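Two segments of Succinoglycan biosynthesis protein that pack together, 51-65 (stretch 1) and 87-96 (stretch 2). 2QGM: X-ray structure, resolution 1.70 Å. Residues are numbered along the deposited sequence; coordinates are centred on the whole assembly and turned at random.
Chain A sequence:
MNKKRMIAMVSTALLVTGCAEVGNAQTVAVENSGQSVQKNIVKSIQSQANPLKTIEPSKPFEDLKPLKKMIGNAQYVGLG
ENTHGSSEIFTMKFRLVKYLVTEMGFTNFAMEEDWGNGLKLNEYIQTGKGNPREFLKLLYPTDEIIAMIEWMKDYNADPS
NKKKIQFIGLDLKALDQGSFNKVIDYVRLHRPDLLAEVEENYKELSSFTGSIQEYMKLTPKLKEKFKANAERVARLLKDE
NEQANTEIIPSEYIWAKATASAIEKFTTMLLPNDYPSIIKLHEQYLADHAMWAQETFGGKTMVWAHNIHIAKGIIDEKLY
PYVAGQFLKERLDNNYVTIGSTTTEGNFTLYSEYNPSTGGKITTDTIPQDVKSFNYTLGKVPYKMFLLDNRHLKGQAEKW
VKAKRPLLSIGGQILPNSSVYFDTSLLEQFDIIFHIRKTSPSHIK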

# COMPACT_ATOMS: atom_id res chain seq x y z
N PRO A 51 -9.59 -4.73 22.13
CA PRO A 51 -10.68 -5.05 21.21
C PRO A 51 -11.30 -3.88 20.44
O PRO A 51 -11.40 -2.76 20.94
CB PRO A 51 -11.70 -5.74 22.11
CG PRO A 51 -11.52 -5.01 23.40
CD PRO A 51 -10.01 -4.92 23.53
N LEU A 52 -11.70 -4.18 19.21
CA LEU A 52 -12.35 -3.19 18.36
C LEU A 52 -13.84 -3.52 18.36
O LEU A 52 -14.23 -4.69 18.35
CB LEU A 52 -11.77 -3.28 16.94
CG LEU A 52 -10.26 -2.98 16.87
CD1 LEU A 52 -9.78 -3.20 15.45
CD2 LEU A 52 -9.99 -1.55 17.33
N LYS A 53 -14.66 -2.48 18.39
CA LYS A 53 -16.10 -2.65 18.46
C LYS A 53 -16.83 -2.73 17.14
O LYS A 53 -17.89 -3.35 17.04
CB LYS A 53 -16.71 -1.52 19.29
CG LYS A 53 -16.48 -0.15 18.68
CD LYS A 53 -17.28 0.94 19.36
CE LYS A 53 -17.03 2.29 18.69
NZ LYS A 53 -17.87 3.40 19.25
N THR A 54 -16.29 -2.09 16.11
CA THR A 54 -16.95 -2.06 14.81
C THR A 54 -15.93 -1.77 13.72
O THR A 54 -14.78 -1.45 14.01
CB THR A 54 -18.00 -0.94 14.78
OG1 THR A 54 -18.67 -0.93 13.51
CG2 THR A 54 -17.34 0.42 14.99
N ILE A 55 -16.35 -1.89 12.47
CA ILE A 55 -15.50 -1.59 11.32
C ILE A 55 -16.05 -0.34 10.63
O ILE A 55 -15.42 0.22 9.73
CB ILE A 55 -15.51 -2.74 10.28
CG1 ILE A 55 -16.93 -2.97 9.77
CG2 ILE A 55 -14.97 -4.02 10.88
CD1 ILE A 55 -17.01 -4.01 8.68
N GLU A 56 -17.23 0.10 11.07
CA GLU A 56 -17.91 1.26 10.49
C GLU A 56 -17.16 2.57 10.68
O GLU A 56 -16.97 3.03 11.79
CB GLU A 56 -19.33 1.39 11.05
CG GLU A 56 -20.25 0.25 10.66
CD GLU A 56 -20.24 -0.03 9.17
OE1 GLU A 56 -20.50 0.91 8.38
OE2 GLU A 56 -19.97 -1.18 8.77
N PRO A 57 -16.73 3.20 9.57
CA PRO A 57 -16.00 4.46 9.67
C PRO A 57 -16.80 5.62 10.30
O PRO A 57 -16.22 6.53 10.89
CB PRO A 57 -15.61 4.74 8.21
CG PRO A 57 -15.45 3.38 7.65
CD PRO A 57 -16.66 2.65 8.20
N SER A 58 -18.12 5.58 10.18
CA SER A 58 -18.97 6.64 10.71
C SER A 58 -19.15 6.63 12.23
O SER A 58 -19.56 7.64 12.82
CB SER A 58 -20.34 6.61 10.04
OG SER A 58 -20.98 5.37 10.24
N LYS A 59 -18.85 5.50 12.87
CA LYS A 59 -19.00 5.37 14.31
C LYS A 59 -17.89 6.05 15.11
O LYS A 59 -16.78 6.25 14.60
CB LYS A 59 -19.07 3.89 14.70
CG LYS A 59 -20.28 3.16 14.14
CD LYS A 59 -21.57 3.66 14.78
CE LYS A 59 -22.77 2.92 14.21
NZ LYS A 59 -24.04 3.32 14.88
N PRO A 60 -18.17 6.41 16.37
CA PRO A 60 -17.21 7.06 17.27
C PRO A 60 -15.89 6.29 17.30
O PRO A 60 -15.88 5.08 17.11
CB PRO A 60 -17.93 7.03 18.62
CG PRO A 60 -19.37 7.12 18.24
CD PRO A 60 -19.45 6.17 17.07
N PHE A 61 -14.79 6.99 17.56
CA PHE A 61 -13.46 6.37 17.57
C PHE A 61 -12.90 6.05 18.95
O PHE A 61 -11.68 5.96 19.12
CB PHE A 61 -12.46 7.28 16.84
CG PHE A 61 -12.78 7.49 15.39
CD1 PHE A 61 -12.87 6.40 14.52
CD2 PHE A 61 -12.95 8.77 14.87
CE1 PHE A 61 -13.13 6.59 13.16
CE2 PHE A 61 -13.20 8.97 13.52
CZ PHE A 61 -13.29 7.87 12.65
N GLU A 62 -13.76 5.86 19.94
CA GLU A 62 -13.29 5.56 21.29
C GLU A 62 -12.41 4.31 21.37
O GLU A 62 -11.44 4.29 22.13
CB GLU A 62 -14.47 5.40 22.25
CG GLU A 62 -15.12 6.71 22.66
CD GLU A 62 -14.16 7.62 23.42
OE1 GLU A 62 -13.65 7.21 24.49
OE2 GLU A 62 -13.91 8.76 22.95
N ASP A 63 -12.73 3.28 20.59
CA ASP A 63 -11.95 2.05 20.63
C ASP A 63 -10.61 2.14 19.92
O ASP A 63 -9.82 1.19 19.95
CB ASP A 63 -12.77 0.87 20.09
CG ASP A 63 -13.10 1.01 18.62
OD1 ASP A 63 -13.17 2.16 18.13
OD2 ASP A 63 -13.30 -0.03 17.96
N LEU A 64 -10.34 3.28 19.28
CA LEU A 64 -9.07 3.46 18.58
C LEU A 64 -8.09 4.31 19.38
O LEU A 64 -6.98 4.58 18.92
CB LEU A 64 -9.30 4.09 17.20
CG LEU A 64 -10.13 3.24 16.23
CD1 LEU A 64 -10.35 3.97 14.92
CD2 LEU A 64 -9.42 1.92 16.00
N LYS A 65 -8.49 4.73 20.58
CA LYS A 65 -7.60 5.52 21.41
C LYS A 65 -6.30 4.77 21.72
O LYS A 65 -5.24 5.38 21.79
CB LYS A 65 -8.30 5.94 22.71
CG LYS A 65 -9.49 6.87 22.47
CD LYS A 65 -9.72 7.83 23.64
CE LYS A 65 -9.97 7.09 24.95
NZ LYS A 65 -10.19 8.05 26.08
N SER A 87 -13.85 -7.95 2.39
CA SER A 87 -14.68 -6.77 2.63
C SER A 87 -14.37 -6.03 3.92
O SER A 87 -14.06 -4.83 3.90
CB SER A 87 -16.17 -7.13 2.61
OG SER A 87 -16.97 -5.99 2.86
N GLU A 88 -14.46 -6.73 5.05
CA GLU A 88 -14.21 -6.12 6.35
C GLU A 88 -12.81 -5.56 6.53
O GLU A 88 -12.62 -4.62 7.30
CB GLU A 88 -14.49 -7.12 7.47
CG GLU A 88 -15.91 -7.68 7.46
CD GLU A 88 -16.07 -8.85 6.51
OE1 GLU A 88 -15.13 -9.15 5.74
OE2 GLU A 88 -17.15 -9.48 6.52
N ILE A 89 -11.83 -6.13 5.83
CA ILE A 89 -10.48 -5.59 5.94
C ILE A 89 -10.42 -4.22 5.24
O ILE A 89 -9.91 -3.27 5.81
CB ILE A 89 -9.44 -6.56 5.35
CG1 ILE A 89 -9.40 -7.82 6.22
CG2 ILE A 89 -8.06 -5.90 5.32
CD1 ILE A 89 -8.33 -8.83 5.83
N PHE A 90 -10.96 -4.13 4.03
CA PHE A 90 -10.97 -2.85 3.32
C PHE A 90 -11.73 -1.79 4.13
O PHE A 90 -11.27 -0.65 4.27
CB PHE A 90 -11.61 -2.95 1.93
CG PHE A 90 -10.79 -3.71 0.92
CD1 PHE A 90 -9.40 -3.65 0.95
CD2 PHE A 90 -11.40 -4.45 -0.09
CE1 PHE A 90 -8.64 -4.31 -0.02
CE2 PHE A 90 -10.65 -5.11 -1.05
CZ PHE A 90 -9.26 -5.04 -1.02
N THR A 91 -12.91 -2.15 4.64
CA THR A 91 -13.71 -1.20 5.40
C THR A 91 -13.04 -0.81 6.71
O THR A 91 -13.08 0.36 7.10
CB THR A 91 -15.12 -1.77 5.68
OG1 THR A 91 -15.79 -1.97 4.43
CG2 THR A 91 -15.93 -0.81 6.54
N MSE A 92 -12.42 -1.77 7.39
CA MSE A 92 -11.74 -1.45 8.65
C MSE A 92 -10.54 -0.54 8.37
O MSE A 92 -10.21 0.33 9.17
CB MSE A 92 -11.28 -2.72 9.36
CG MSE A 92 -10.47 -2.51 10.65
SE MSE A 92 -11.52 -1.70 12.07
CE MSE A 92 -10.76 0.06 12.13
N LYS A 93 -9.89 -0.73 7.23
CA LYS A 93 -8.76 0.12 6.88
C LYS A 93 -9.25 1.54 6.61
O LYS A 93 -8.56 2.50 6.92
CB LYS A 93 -8.02 -0.43 5.66
CG LYS A 93 -7.16 -1.63 6.00
CD LYS A 93 -6.41 -2.19 4.81
CE LYS A 93 -5.35 -1.23 4.32
NZ LYS A 93 -4.60 -1.84 3.19
N PHE A 94 -10.44 1.66 6.04
CA PHE A 94 -11.04 2.96 5.78
C PHE A 94 -11.30 3.62 7.15
O PHE A 94 -11.01 4.80 7.33
CB PHE A 94 -12.34 2.73 4.98
CG PHE A 94 -13.23 3.94 4.81
CD1 PHE A 94 -12.77 5.24 5.06
CD2 PHE A 94 -14.54 3.76 4.37
CE1 PHE A 94 -13.63 6.33 4.88
CE2 PHE A 94 -15.39 4.84 4.18
CZ PHE A 94 -14.94 6.14 4.44
N ARG A 95 -11.81 2.86 8.11
CA ARG A 95 -12.06 3.42 9.44
C ARG A 95 -10.73 3.91 10.02
O ARG A 95 -10.66 5.02 10.56
CB ARG A 95 -12.71 2.37 10.36
CG ARG A 95 -12.96 2.83 11.78
CD ARG A 95 -13.81 1.81 12.53
NE ARG A 95 -13.83 2.05 13.98
CZ ARG A 95 -14.48 3.04 14.57
NH1 ARG A 95 -15.19 3.90 13.85
NH2 ARG A 95 -14.41 3.18 15.89
N LEU A 96 -9.69 3.10 9.90
CA LEU A 96 -8.36 3.46 10.40
C LEU A 96 -7.84 4.73 9.73
O LEU A 96 -7.32 5.61 10.40
CB LEU A 96 -7.38 2.31 10.17
CG LEU A 96 -6.88 1.47 11.35
CD1 LEU A 96 -7.88 1.50 12.50
CD2 LEU A 96 -6.62 0.04 10.86
O HOH W 1 -12.73 -0.10 15.34

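Stretch 1 is mostly loop and turn, and it wraps the side chain of R95, which reaches out from the helix of stretch 2 with chi1 to chi3 all t; the contact buries 670 Å² in total. L52 points toward the helix and sets its CD1 4.1 Å from SE of the selenomethionine M92, an apolar contact. K53 instead braces the loop, its N donating to OD2 of D63 (2.8 Å, 165°). At T54 the methyl CG2 lies over one face of the R95 guanidinium, 3.9 Å from CZ, while a water donates to T54 O and D63 OD2 and accepts from R95 NE, all at 2.7–2.8 Å. I55 packs along the helix: its CD1 is 4.0 Å from E88 CG and also from T91 CG2. The type I turn from E56 to K59 presents carbonyls: R95 NH1 donates weakly, at 123°, to E56 O (2.9 Å). Within this turn, P57 CG sits 3.7 Å from the F94 ring centroid, 23° off the normal, a CH-pi contact. R95 NH1 also donates to K59 O (2.9 Å, 161°). P60 O accepts from R95 NH2 (2.7 Å, 174°). F61 CD1 covers the guanidinium face opposite T54. D63 OD1 adds a salt bridge to R95 NH2 (2.8 Å), matching the buried arginine's charge. L64 CD1 lies over the same face as F61, and L64 CD2 meets L96 CD1 at 3.8 Å.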